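Local coordinates for putative uncharacterized protein (Leishmania major, PDB 3M3I) that is of unknown function but belongs to the DUF985 branch of the cupin superfamily, whose beta-barrel scaffold serves many enzymatic and ligand-binding roles, at residues A[64-72]-A[156-164]; A[74-82]-A[178-189]. All coordinates share one frame; numbering follows the deposited sequence.

Contact 1 (A[64-72]-A[156-164]); sequences YFLCTPESP and FGSSVAADG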
ATOM      1  N   TYR A  64       2.486  -5.837  -7.155  1.00 58.45           N
ATOM      2  CA  TYR A  64       3.735  -6.164  -6.508  1.00 59.50           C
ATOM      3  C   TYR A  64       4.859  -5.705  -7.440  1.00 60.69           C
ATOM      4  O   TYR A  64       4.826  -5.985  -8.619  1.00 60.64           O
ATOM      5  CB  TYR A  64       3.838  -7.651  -6.308  1.00 59.36           C
ATOM      6  CG  TYR A  64       2.957  -8.245  -5.228  1.00 58.97           C
ATOM      7  CD1 TYR A  64       3.148  -7.926  -3.886  1.00 59.71           C
ATOM      8  CD2 TYR A  64       1.981  -9.169  -5.541  1.00 58.50           C
ATOM      9  CE1 TYR A  64       2.367  -8.502  -2.898  1.00 59.88           C
ATOM     10  CE2 TYR A  64       1.197  -9.740  -4.565  1.00 58.74           C
ATOM     11  CZ  TYR A  64       1.394  -9.413  -3.249  1.00 59.38           C
ATOM     12  OH  TYR A  64       0.610 -10.001  -2.279  1.00 60.10           O
ATOM     13  N   PHE A  65       5.843  -4.987  -6.922  1.00 70.04           N
ATOM     14  CA  PHE A  65       6.972  -4.562  -7.733  1.00 69.82           C
ATOM     15  C   PHE A  65       8.289  -4.971  -7.091  1.00 70.30           C
ATOM     16  O   PHE A  65       8.529  -4.648  -5.938  1.00 70.07           O
ATOM     17  CB  PHE A  65       6.941  -3.049  -7.945  1.00 68.73           C
ATOM     18  CG  PHE A  65       8.010  -2.565  -8.860  1.00 68.68           C
ATOM     19  CD1 PHE A  65       7.869  -2.682 -10.233  1.00 69.20           C
ATOM     20  CD2 PHE A  65       9.178  -2.032  -8.358  1.00 68.48           C
ATOM     21  CE1 PHE A  65       8.867  -2.249 -11.087  1.00 69.51           C
ATOM     22  CE2 PHE A  65      10.179  -1.592  -9.207  1.00 68.73           C
ATOM     23  CZ  PHE A  65      10.024  -1.709 -10.575  1.00 69.26           C
ATOM     24  N   LEU A  66       9.137  -5.672  -7.841  1.00 71.37           N
ATOM     25  CA  LEU A  66      10.483  -6.040  -7.371  1.00 72.30           C
ATOM     26  C   LEU A  66      11.544  -5.420  -8.284  1.00 72.56           C
ATOM     27  O   LEU A  66      11.380  -5.346  -9.499  1.00 72.84           O
ATOM     28  CB  LEU A  66      10.624  -7.563  -7.253  1.00 74.10           C
ATOM     29  CG  LEU A  66      11.958  -8.202  -6.823  1.00 75.79           C
ATOM     30  CD1 LEU A  66      11.757  -9.594  -6.189  1.00 77.38           C
ATOM     31  CD2 LEU A  66      12.919  -8.311  -8.000  1.00 77.17           C
ATOM     32  N   CYS A  67      12.632  -4.973  -7.669  1.00 72.74           N
ATOM     33  CA  CYS A  67      13.711  -4.239  -8.328  1.00 73.10           C
ATOM     34  C   CYS A  67      15.030  -4.931  -7.952  1.00 75.08           C
ATOM     35  O   CYS A  67      15.170  -5.406  -6.839  1.00 75.51           O
ATOM     36  CB  CYS A  67      13.686  -2.803  -7.822  1.00 71.58           C
ATOM     37  SG  CYS A  67      14.560  -1.533  -8.769  1.00 71.53           S
ATOM     38  N   THR A  68      15.971  -5.002  -8.890  1.00 76.62           N
ATOM     39  CA  THR A  68      17.295  -5.587  -8.657  1.00 79.03           C
ATOM     40  C   THR A  68      18.360  -4.603  -9.142  1.00 79.57           C
ATOM     41  O   THR A  68      18.032  -3.632  -9.809  1.00 78.24           O
ATOM     42  CB  THR A  68      17.455  -6.932  -9.403  1.00 81.52           C
ATOM     43  OG1 THR A  68      17.016  -6.781 -10.758  1.00 81.56           O
ATOM     44  CG2 THR A  68      16.637  -8.033  -8.744  1.00 81.59           C
ATOM     45  N   PRO A  69      19.640  -4.838  -8.799  1.00 81.79           N
ATOM     46  CA  PRO A  69      20.694  -3.969  -9.351  1.00 82.78           C
ATOM     47  C   PRO A  69      20.852  -4.080 -10.878  1.00 84.17           C
ATOM     48  O   PRO A  69      21.204  -3.100 -11.527  1.00 84.01           O
ATOM     49  CB  PRO A  69      21.957  -4.436  -8.625  1.00 85.43           C
ATOM     50  CG  PRO A  69      21.472  -5.146  -7.412  1.00 84.96           C
ATOM     51  CD  PRO A  69      20.179  -5.771  -7.795  1.00 83.56           C
ATOM     52  N   GLU A  70      20.578  -5.262 -11.431  1.00 85.78           N
ATOM     53  CA  GLU A  70      20.636  -5.490 -12.878  1.00 87.59           C
ATOM     54  C   GLU A  70      19.339  -5.064 -13.587  1.00 85.33           C
ATOM     55  O   GLU A  70      19.324  -4.965 -14.810  1.00 86.58           O
ATOM     56  CB  GLU A  70      20.945  -6.962 -13.181  1.00 90.94           C
ATOM     57  CG  GLU A  70      22.356  -7.423 -12.756  1.00 94.23           C
ATOM     58  CD  GLU A  70      22.767  -8.787 -13.354  1.00 98.44           C
ATOM     59  OE1 GLU A  70      21.934  -9.400 -14.061  1.00 98.70           O
ATOM     60  OE2 GLU A  70      23.916  -9.247 -13.121  1.00101.80           O
ATOM     61  N   SER A  71      18.265  -4.811 -12.825  1.00 82.40           N
ATOM     62  CA  SER A  71      16.972  -4.403 -13.392  1.00 80.46           C
ATOM     63  C   SER A  71      16.312  -3.221 -12.652  1.00 77.39           C
ATOM     64  O   SER A  71      15.295  -3.374 -11.984  1.00 75.78           O
ATOM     65  CB  SER A  71      16.014  -5.595 -13.445  1.00 80.85           C
ATOM     66  OG  SER A  71      15.014  -5.391 -14.429  1.00 80.37           O
ATOM     67  N   PRO A  72      16.878  -2.021 -12.798  1.00 76.89           N
ATOM     68  CA  PRO A  72      16.222  -0.832 -12.256  1.00 74.45           C
ATOM     69  C   PRO A  72      14.955  -0.462 -13.014  1.00 73.31           C
ATOM     70  O   PRO A  72      14.777  -0.897 -14.132  1.00 74.50           O
ATOM     71  CB  PRO A  72      17.275   0.257 -12.439  1.00 74.90           C
ATOM     72  CG  PRO A  72      18.153  -0.234 -13.539  1.00 77.43           C
ATOM     73  CD  PRO A  72      18.174  -1.712 -13.425  1.00 78.91           C
ATOM     74  N   PHE A 156      10.132   9.845 -12.592  1.00 67.05           N
ATOM     75  CA  PHE A 156      10.727   9.033 -11.530  1.00 66.86           C
ATOM     76  C   PHE A 156      11.136   7.607 -11.928  1.00 66.37           C
ATOM     77  O   PHE A 156      10.644   7.051 -12.911  1.00 65.79           O
ATOM     78  CB  PHE A 156       9.775   8.963 -10.342  1.00 65.97           C
ATOM     79  CG  PHE A 156       8.538   8.153 -10.590  1.00 64.46           C
ATOM     80  CD1 PHE A 156       7.578   8.576 -11.478  1.00 64.08           C
ATOM     81  CD2 PHE A 156       8.311   6.986  -9.896  1.00 63.81           C
ATOM     82  CE1 PHE A 156       6.442   7.844 -11.692  1.00 63.17           C
ATOM     83  CE2 PHE A 156       7.166   6.259 -10.107  1.00 62.88           C
ATOM     84  CZ  PHE A 156       6.234   6.688 -10.994  1.00 62.60           C
ATOM     85  N   GLY A 157      12.018   7.012 -11.130  1.00 66.88           N
ATOM     86  CA  GLY A 157      12.496   5.646 -11.387  1.00 66.71           C
ATOM     87  C   GLY A 157      12.974   5.019 -10.099  1.00 66.98           C
ATOM     88  O   GLY A 157      12.931   5.675  -9.077  1.00 67.47           O
ATOM     89  N   SER A 158      13.432   3.767 -10.135  1.00 67.01           N
ATOM     90  CA  SER A 158      13.930   3.129  -8.930  1.00 67.64           C
ATOM     91  C   SER A 158      15.152   2.246  -9.156  1.00 68.92           C
ATOM     92  O   SER A 158      15.400   1.806 -10.268  1.00 69.01           O
ATOM     93  CB  SER A 158      12.808   2.358  -8.220  1.00 66.39           C
ATOM     94  OG  SER A 158      12.543   1.112  -8.826  1.00 65.67           O
ATOM     95  N   SER A 159      15.930   2.036  -8.085  1.00 70.32           N
ATOM     96  CA  SER A 159      17.135   1.212  -8.141  1.00 71.94           C
ATOM     97  C   SER A 159      17.467   0.618  -6.784  1.00 73.00           C
ATOM     98  O   SER A 159      16.953   1.064  -5.751  1.00 73.01           O
ATOM     99  CB  SER A 159      18.338   2.015  -8.657  1.00 74.13           C
ATOM    100  OG  SER A 159      18.748   2.990  -7.724  1.00 75.65           O
ATOM    101  N   VAL A 160      18.331  -0.394  -6.797  1.00 74.24           N
ATOM    102  CA  VAL A 160      18.828  -1.018  -5.572  1.00 75.84           C
ATOM    103  C   VAL A 160      20.345  -1.095  -5.637  1.00 78.62           C
ATOM    104  O   VAL A 160      20.906  -1.418  -6.684  1.00 79.01           O
ATOM    105  CB  VAL A 160      18.278  -2.439  -5.394  1.00 74.93           C
ATOM    106  CG1 VAL A 160      18.627  -2.971  -4.002  1.00 76.81           C
ATOM    107  CG2 VAL A 160      16.771  -2.465  -5.634  1.00 72.43           C
ATOM    108  N   ALA A 161      20.992  -0.803  -4.512  1.00 80.95           N
ATOM    109  CA  ALA A 161      22.452  -0.778  -4.422  1.00 84.21           C
ATOM    110  C   ALA A 161      23.033  -2.190  -4.512  1.00 85.12           C
ATOM    111  O   ALA A 161      22.433  -3.152  -4.016  1.00 84.10           O
ATOM    112  CB  ALA A 161      22.899  -0.098  -3.108  1.00 86.87           C
ATOM    113  N   ALA A 162      24.204  -2.298  -5.142  1.00 87.38           N
ATOM    114  CA  ALA A 162      24.870  -3.585  -5.333  1.00 88.70           C
ATOM    115  C   ALA A 162      25.516  -4.050  -4.043  1.00 91.38           C
ATOM    116  O   ALA A 162      25.334  -5.200  -3.634  1.00 91.24           O
ATOM    117  CB  ALA A 162      25.903  -3.492  -6.427  1.00 90.75           C
ATOM    118  N   ASP A 163      26.248  -3.147  -3.394  1.00 94.12           N
ATOM    119  CA  ASP A 163      27.007  -3.471  -2.192  1.00 97.53           C
ATOM    120  C   ASP A 163      26.732  -2.487  -1.050  1.00 98.57           C
ATOM    121  O   ASP A 163      25.843  -1.640  -1.145  1.00 96.29           O
ATOM    122  CB  ASP A 163      28.508  -3.486  -2.519  1.00101.50           C
ATOM    123  N   GLY A 164      27.497  -2.616   0.034  1.00102.38           N
ATOM    124  CA  GLY A 164      27.348  -1.748   1.202  1.00104.32           C
ATOM    125  C   GLY A 164      26.089  -2.046   2.004  1.00102.29           C
ATOM    126  O   GLY A 164      25.374  -3.017   1.728  1.00 99.59           O
TER
HETATM  127  O   HOH W   1      18.607  -1.267  -9.657  1.00 56.83           O

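Contact 2 (A[74-82]-A[178-189]); sequences HLHRLCSDE and VSPGFDYRDFEI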
ATOM      1  N   HIS A  74      13.317   2.385 -15.015  1.00 71.50           N
ATOM      2  CA  HIS A  74      13.884   3.562 -15.678  1.00 71.90           C
ATOM      3  C   HIS A  74      12.908   4.711 -15.646  1.00 70.67           C
ATOM      4  O   HIS A  74      11.719   4.508 -15.441  1.00 69.92           O
ATOM      5  CB  HIS A  74      14.261   3.236 -17.118  1.00 73.96           C
ATOM      6  CG  HIS A  74      15.367   2.237 -17.235  1.00 75.84           C
ATOM      7  ND1 HIS A  74      15.148   0.880 -17.173  1.00 76.66           N
ATOM      8  CD2 HIS A  74      16.700   2.398 -17.393  1.00 77.39           C
ATOM      9  CE1 HIS A  74      16.299   0.246 -17.296  1.00 78.72           C
ATOM     10  NE2 HIS A  74      17.257   1.146 -17.424  1.00 79.22           N
ATOM     11  N   LEU A  75      13.421   5.915 -15.853  1.00 70.78           N
ATOM     12  CA  LEU A  75      12.617   7.128 -15.746  1.00 69.97           C
ATOM     13  C   LEU A  75      11.327   7.084 -16.580  1.00 70.19           C
ATOM     14  O   LEU A  75      11.348   6.928 -17.803  1.00 71.47           O
ATOM     15  CB  LEU A  75      13.459   8.364 -16.092  1.00 70.59           C
ATOM     16  CG  LEU A  75      14.650   8.651 -15.154  1.00 70.57           C
ATOM     17  CD1 LEU A  75      15.301   9.992 -15.448  1.00 71.26           C
ATOM     18  CD2 LEU A  75      14.231   8.609 -13.693  1.00 69.35           C
ATOM     19  N   HIS A  76      10.200   7.196 -15.891  1.00 69.27           N
ATOM     20  CA  HIS A  76       8.890   7.212 -16.527  1.00 69.67           C
ATOM     21  C   HIS A  76       7.968   8.210 -15.813  1.00 69.18           C
ATOM     22  O   HIS A  76       8.330   8.791 -14.781  1.00 68.53           O
ATOM     23  CB  HIS A  76       8.281   5.813 -16.495  1.00 69.74           C
ATOM     24  CG  HIS A  76       8.044   5.293 -15.114  1.00 68.64           C
ATOM     25  ND1 HIS A  76       9.063   4.845 -14.303  1.00 68.16           N
ATOM     26  CD2 HIS A  76       6.907   5.169 -14.392  1.00 68.25           C
ATOM     27  CE1 HIS A  76       8.563   4.453 -13.146  1.00 67.47           C
ATOM     28  NE2 HIS A  76       7.257   4.642 -13.172  1.00 67.51           N
ATOM     29  N   ARG A  77       6.783   8.413 -16.357  1.00 69.87           N
ATOM     30  CA  ARG A  77       5.867   9.368 -15.779  1.00 70.00           C
ATOM     31  C   ARG A  77       4.427   8.847 -15.828  1.00 70.61           C
ATOM     32  O   ARG A  77       4.031   8.175 -16.783  1.00 71.39           O
ATOM     33  CB  ARG A  77       6.002  10.716 -16.488  1.00 70.95           C
ATOM     34  CG  ARG A  77       5.068  11.805 -15.980  1.00 71.66           C
ATOM     35  CD  ARG A  77       4.745  12.774 -17.079  1.00 73.19           C
ATOM     36  NE  ARG A  77       5.793  13.763 -17.273  1.00 73.35           N
ATOM     37  CZ  ARG A  77       6.116  14.318 -18.436  1.00 74.47           C
ATOM     38  NH1 ARG A  77       5.512  13.968 -19.564  1.00 75.62           N
ATOM     39  NH2 ARG A  77       7.071  15.228 -18.471  1.00 74.70           N
ATOM     40  N   LEU A  78       3.671   9.151 -14.774  1.00 70.57           N
ATOM     41  CA  LEU A  78       2.270   8.778 -14.664  1.00 71.47           C
ATOM     42  C   LEU A  78       1.484  10.074 -14.632  1.00 72.86           C
ATOM     43  O   LEU A  78       2.056  11.144 -14.755  1.00 73.01           O
ATOM     44  CB  LEU A  78       2.029   7.956 -13.391  1.00 70.78           C
ATOM     45  CG  LEU A  78       2.733   6.596 -13.301  1.00 69.72           C
ATOM     46  CD1 LEU A  78       2.733   6.045 -11.886  1.00 69.10           C
ATOM     47  CD2 LEU A  78       2.104   5.577 -14.242  1.00 70.48           C
ATOM     48  N   CYS A  79       0.175   9.987 -14.504  1.00 74.19           N
ATOM     49  CA  CYS A  79      -0.629  11.186 -14.288  1.00 75.97           C
ATOM     50  C   CYS A  79      -1.406  11.141 -12.964  1.00 76.68           C
ATOM     51  O   CYS A  79      -2.045  12.106 -12.609  1.00 78.48           O
ATOM     52  CB  CYS A  79      -1.559  11.435 -15.484  1.00 77.94           C
ATOM     53  SG  CYS A  79      -3.192  10.783 -15.289  1.00 79.83           S
ATOM     54  N   SER A  80      -1.322  10.030 -12.240  1.00 75.56           N
ATOM     55  CA  SER A  80      -1.858   9.924 -10.892  1.00 76.22           C
ATOM     56  C   SER A  80      -0.734   9.594  -9.905  1.00 74.48           C
ATOM     57  O   SER A  80       0.337   9.164 -10.313  1.00 72.76           O
ATOM     58  CB  SER A  80      -2.931   8.841 -10.853  1.00 77.02           C
ATOM     59  OG  SER A  80      -3.920   9.081 -11.833  1.00 78.83           O
ATOM     60  N   ASP A  81      -0.995   9.809  -8.612  1.00 75.35           N
ATOM     61  CA  ASP A  81      -0.051   9.479  -7.536  1.00 74.24           C
ATOM     62  C   ASP A  81       0.183   7.981  -7.481  1.00 72.84           C
ATOM     63  O   ASP A  81      -0.728   7.198  -7.740  1.00 73.36           O
ATOM     64  CB  ASP A  81      -0.595   9.870  -6.155  1.00 76.08           C
ATOM     65  CG  ASP A  81      -0.815  11.350  -5.985  1.00 78.03           C
ATOM     66  OD1 ASP A  81      -1.563  11.706  -5.055  1.00 80.33           O
ATOM     67  OD2 ASP A  81      -0.251  12.160  -6.747  1.00 77.59           O
ATOM     68  N   GLU A  82       1.389   7.586  -7.103  1.00 71.38           N
ATOM     69  CA  GLU A  82       1.699   6.189  -6.871  1.00 70.41           C
ATOM     70  C   GLU A  82       2.380   5.999  -5.509  1.00 70.35           C
ATOM     71  O   GLU A  82       3.419   6.597  -5.228  1.00 69.95           O
ATOM     72  CB  GLU A  82       2.590   5.670  -7.983  1.00 69.05           C
ATOM     73  CG  GLU A  82       2.927   4.202  -7.822  1.00 68.43           C
ATOM     74  CD  GLU A  82       3.767   3.659  -8.952  1.00 67.68           C
ATOM     75  OE1 GLU A  82       4.713   4.353  -9.388  1.00 67.23           O
ATOM     76  OE2 GLU A  82       3.476   2.529  -9.382  1.00 67.84           O
ATOM     77  N   VAL A 178      -1.510   2.741  -7.533  1.00 60.41           N
ATOM     78  CA  VAL A 178      -1.762   3.965  -8.285  1.00 59.77           C
ATOM     79  C   VAL A 178      -3.234   4.320  -8.142  1.00 60.00           C
ATOM     80  O   VAL A 178      -4.086   3.462  -8.314  1.00 60.45           O
ATOM     81  CB  VAL A 178      -1.381   3.824  -9.773  1.00 59.40           C
ATOM     82  CG1 VAL A 178      -1.415   5.188 -10.454  1.00 58.92           C
ATOM     83  CG2 VAL A 178      -0.010   3.190  -9.920  1.00 59.43           C
ATOM     84  N   SER A 179      -3.518   5.567  -7.766  1.00 59.92           N
ATOM     85  CA  SER A 179      -4.899   6.048  -7.576  1.00 60.29           C
ATOM     86  C   SER A 179      -5.048   7.544  -7.854  1.00 60.18           C
ATOM     87  O   SER A 179      -4.374   8.367  -7.216  1.00 60.28           O
ATOM     88  CB  SER A 179      -5.396   5.775  -6.164  1.00 61.03           C
ATOM     89  OG  SER A 179      -6.644   6.413  -5.938  1.00 61.50           O
ATOM     90  N   PRO A 180      -5.945   7.907  -8.797  1.00 60.20           N
ATOM     91  CA  PRO A 180      -6.760   7.022  -9.626  1.00 60.29           C
ATOM     92  C   PRO A 180      -5.913   6.062 -10.484  1.00 59.90           C
ATOM     93  O   PRO A 180      -4.752   6.336 -10.757  1.00 59.45           O
ATOM     94  CB  PRO A 180      -7.573   8.006 -10.484  1.00 60.46           C
ATOM     95  CG  PRO A 180      -7.650   9.221  -9.671  1.00 60.79           C
ATOM     96  CD  PRO A 180      -6.319   9.321  -9.007  1.00 60.46           C
ATOM     97  N   GLY A 181      -6.514   4.953 -10.906  1.00 60.27           N
ATOM     98  CA  GLY A 181      -5.781   3.745 -11.289  1.00 60.33           C
ATOM     99  C   GLY A 181      -4.834   3.840 -12.468  1.00 59.92           C
ATOM    100  O   GLY A 181      -4.911   4.764 -13.286  1.00 59.66           O
ATOM    101  N   PHE A 182      -3.944   2.856 -12.556  1.00 60.05           N
ATOM    102  CA  PHE A 182      -3.001   2.759 -13.657  1.00 59.89           C
ATOM    103  C   PHE A 182      -3.678   2.339 -14.984  1.00 60.42           C
ATOM    104  O   PHE A 182      -4.590   1.503 -15.018  1.00 61.16           O
ATOM    105  CB  PHE A 182      -1.875   1.774 -13.284  1.00 60.14           C
ATOM    106  CG  PHE A 182      -0.815   1.650 -14.328  1.00 60.12           C
ATOM    107  CD1 PHE A 182       0.263   2.501 -14.343  1.00 59.55           C
ATOM    108  CD2 PHE A 182      -0.897   0.687 -15.300  1.00 60.87           C
ATOM    109  CE1 PHE A 182       1.232   2.392 -15.310  1.00 59.67           C
ATOM    110  CE2 PHE A 182       0.069   0.586 -16.264  1.00 61.02           C
ATOM    111  CZ  PHE A 182       1.127   1.442 -16.265  1.00 60.39           C
ATOM    112  N   ASP A 183      -3.206   2.942 -16.072  1.00 60.21           N
ATOM    113  CA  ASP A 183      -3.646   2.625 -17.416  1.00 60.84           C
ATOM    114  C   ASP A 183      -2.462   2.970 -18.302  1.00 60.69           C
ATOM    115  O   ASP A 183      -1.904   4.059 -18.195  1.00 60.09           O
ATOM    116  CB  ASP A 183      -4.897   3.441 -17.787  1.00 60.96           C
ATOM    117  CG  ASP A 183      -5.534   3.002 -19.117  1.00 61.88           C
ATOM    118  OD1 ASP A 183      -6.715   2.605 -19.114  1.00 62.53           O
ATOM    119  OD2 ASP A 183      -4.866   3.068 -20.182  1.00 62.11           O
ATOM    120  N   TYR A 184      -2.053   2.039 -19.165  1.00 61.43           N
ATOM    121  CA  TYR A 184      -0.884   2.276 -20.023  1.00 61.48           C
ATOM    122  C   TYR A 184      -1.081   3.484 -20.947  1.00 61.39           C
ATOM    123  O   TYR A 184      -0.106   4.034 -21.454  1.00 61.32           O
ATOM    124  CB  TYR A 184      -0.510   1.024 -20.819  1.00 62.59           C
ATOM    125  CG  TYR A 184       0.335   0.029 -20.047  1.00 62.80           C
ATOM    126  CD1 TYR A 184       1.669   0.275 -19.791  1.00 62.39           C
ATOM    127  CD2 TYR A 184      -0.210  -1.166 -19.575  1.00 63.61           C
ATOM    128  CE1 TYR A 184       2.452  -0.650 -19.083  1.00 62.76           C
ATOM    129  CE2 TYR A 184       0.558  -2.093 -18.856  1.00 64.04           C
ATOM    130  CZ  TYR A 184       1.880  -1.830 -18.621  1.00 63.61           C
ATOM    131  OH  TYR A 184       2.639  -2.740 -17.916  1.00 64.20           O
ATOM    132  N   ARG A 185      -2.326   3.938 -21.133  1.00 61.54           N
ATOM    133  CA  ARG A 185      -2.535   5.162 -21.883  1.00 61.60           C
ATOM    134  C   ARG A 185      -1.895   6.353 -21.173  1.00 60.81           C
ATOM    135  O   ARG A 185      -1.542   7.322 -21.835  1.00 61.01           O
ATOM    136  CB  ARG A 185      -4.008   5.394 -22.187  1.00 62.10           C
ATOM    137  CG  ARG A 185      -4.546   4.493 -23.296  1.00 63.26           C
ATOM    138  CD  ARG A 185      -6.037   4.613 -23.499  1.00 63.88           C
ATOM    139  NE  ARG A 185      -6.791   4.179 -22.329  1.00 63.56           N
ATOM    140  CZ  ARG A 185      -8.123   4.054 -22.264  1.00 64.16           C
ATOM    141  NH1 ARG A 185      -8.894   4.293 -23.321  1.00 65.15           N
ATOM    142  NH2 ARG A 185      -8.687   3.655 -21.128  1.00 63.93           N
ATOM    143  N   ASP A 186      -1.717   6.258 -19.846  1.00 60.14           N
ATOM    144  CA  ASP A 186      -1.055   7.282 -19.026  1.00 59.59           C
ATOM    145  C   ASP A 186       0.411   6.956 -18.674  1.00 59.31           C
ATOM    146  O   ASP A 186       0.988   7.553 -17.751  1.00 58.94           O
ATOM    147  CB  ASP A 186      -1.815   7.435 -17.706  1.00 59.25           C
ATOM    148  CG  ASP A 186      -3.298   7.563 -17.899  1.00 59.62           C
ATOM    149  OD1 ASP A 186      -3.693   8.303 -18.795  1.00 60.03           O
ATOM    150  OD2 ASP A 186      -4.077   6.943 -17.148  1.00 59.63           O
ATOM    151  N   PHE A 187       1.011   6.004 -19.380  1.00 59.66           N
ATOM    152  CA  PHE A 187       2.363   5.548 -19.085  1.00 59.59           C
ATOM    153  C   PHE A 187       3.266   6.100 -20.150  1.00 59.97           C
ATOM    154  O   PHE A 187       3.115   5.771 -21.350  1.00 60.62           O
ATOM    155  CB  PHE A 187       2.373   4.035 -19.069  1.00 60.02           C
ATOM    156  CG  PHE A 187       3.718   3.421 -18.806  1.00 60.19           C
ATOM    157  CD1 PHE A 187       4.266   3.431 -17.527  1.00 59.78           C
ATOM    158  CD2 PHE A 187       4.415   2.774 -19.829  1.00 60.96           C
ATOM    159  CE1 PHE A 187       5.483   2.841 -17.284  1.00 60.10           C
ATOM    160  CE2 PHE A 187       5.634   2.187 -19.586  1.00 61.28           C
ATOM    161  CZ  PHE A 187       6.173   2.212 -18.313  1.00 60.84           C
ATOM    162  N   GLU A 188       4.162   6.987 -19.730  1.00 59.74           N
ATOM    163  CA  GLU A 188       5.133   7.606 -20.621  1.00 60.22           C
ATOM    164  C   GLU A 188       6.522   7.171 -20.190  1.00 60.26           C
ATOM    165  O   GLU A 188       6.860   7.285 -19.033  1.00 59.85           O
ATOM    166  CB  GLU A 188       5.015   9.140 -20.606  1.00 60.30           C
ATOM    167  CG  GLU A 188       6.079   9.860 -21.456  1.00 61.00           C
ATOM    168  CD  GLU A 188       5.664  11.253 -21.921  1.00 61.56           C
ATOM    169  OE1 GLU A 188       4.713  11.826 -21.342  1.00 61.33           O
ATOM    170  OE2 GLU A 188       6.305  11.789 -22.868  1.00 62.40           O
ATOM    171  N   ILE A 189       7.311   6.651 -21.123  1.00 60.91           N
ATOM    172  CA  ILE A 189       8.677   6.228 -20.820  1.00 61.16           C
ATOM    173  C   ILE A 189       9.614   7.189 -21.544  1.00 61.73           C
ATOM    174  O   ILE A 189       9.277   7.714 -22.593  1.00 62.20           O
ATOM    175  CB  ILE A 189       8.917   4.751 -21.211  1.00 61.74           C
ATOM    176  CG1 ILE A 189      10.231   4.227 -20.638  1.00 62.03           C
ATOM    177  CG2 ILE A 189       8.945   4.573 -22.737  1.00 62.68           C
ATOM    178  CD1 ILE A 189      10.213   4.047 -19.132  1.00 61.41           C
TER
HETATM  179  O   HOH W   2      -5.255   7.712 -13.735  1.00 42.76           O
HETATM  180  O   HOH W   3      -3.572  10.882  -7.653  1.00 49.03           O

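Contact 1 (A[64-72]-A[156-164])
The backbone N of Val160 donates to a water whose oxygen lies 3.0 Å from Val160 N, and this water lies between Val160 and Thr68 O. Its separation from Thr68 O is too short to be reliable, so the second half of the bridge is doubtful. Even so, the example illustrates how two segments that share no clear direct hydrogen bond can be held by side-chain fit. Cys67 and Val160 carry much of it. The valine sends CG2 toward the other segment, where it rests 3.8 Å from Cys67 CB and also leans on the carbonyl oxygen of that cysteine. With CG1 anti to the backbone N (chi1 -171°), CG2 sits beside that N, on the side where Cys67 waits. The end of strand 56-67 and strand 155-159 belong to different antiparallel sheets; the axes of 64-67 and 156-159 pass 8.1 Å apart at 61°, consistent with two sheets of a cupin barrel facing each other. Leu92, touched by both Cys67 and Ser158, adds the neighbouring strand 92-98 to this layer. Deeper in, Ser158 OG approaches the Phe65 ring obliquely, 3.6 Å from CE2, and stands 3.3 Å from Cys67 SG. The hydroxyl of Ser159 turns to another task, bonding to His95 NE2. Beyond the strand end the turn 68-72 continues the contact with its prolines: Pro72 CB lies 3.3 Å from Ser158 O, while Pro69 CA comes within 3.7 Å of Val160 O and Pro69 CG lies loosely by Ala161 O and Ala162 CA.

Contact 2 (A[74-82]-A[178-189])
The Phe182 ring receives Leu78 CD2 at its edge, near the ring plane and 3.5 Å from CE1, while Tyr184 CE1 and Phe187 CD1 also lie at its rim. Phe182 CE2 in turn stands over the centre of the Tyr184 ring, and Tyr184 CE1 lies above one face of Phe187, offset toward its rim. Phe187 reaches back to His76: the two rings meet obliquely, centroids 5.8 Å apart and planes at 39°. His76 is fixed in rotation by ND1, which donates to His74 O at 2.9 Å within the ring plane. Arg77 and Glu188 form an antiparallel hydrogen-bonded pair, Arg77 N to Glu188 O at 2.9 Å and Glu188 N to Arg77 O at 3.2 Å. On the face opposite His76 and Ile189 their side chains run alongside, guanidinium and carboxylate planes 87° apart. The salt bridge from Arg77 NH1 to Glu188 OE1 (2.9 Å) is weak as a hydrogen bond, its N-H...O angle only 117°. At the other end Val178 CG2 packs 3.6 Å from Glu82 OE2. Asp81 OD1 bonds to Tyr60 OH of the second subunit, and Ser179 OG to Ala59 O of its own chain as well as Ser179 OG of the second subunit. Segment 74-82 turns a corner at Leu75; its strand 76-77 pairs antiparallel with strand 188-189 in one sheet and strand 81-87 with 172-179 in the other, consistent with a cupin double sheet.

How the contacts relate
Contact 1 and contact 2 have centres about 19 Å apart, on opposite sides of the chain's centre, yet they are joined through Phe156. Its backbone O and the backbone N of His76, 3.0 Å apart, probably form a hydrogen bond that places strand 155-159 beside strand 76-77 in one sheet. The ring of Phe156 also reaches inward, with CZ 3.7 Å from Leu78 CD1. In the other sheet, strand 56-67 of contact 1 neighbours strand 172-179 of contact 2. The two differ in kind: contact 1 packs strands of different sheets against each other, whereas contact 2 pairs strands within each sheet while its segments pass from one to the other. Along the chain their segments alternate.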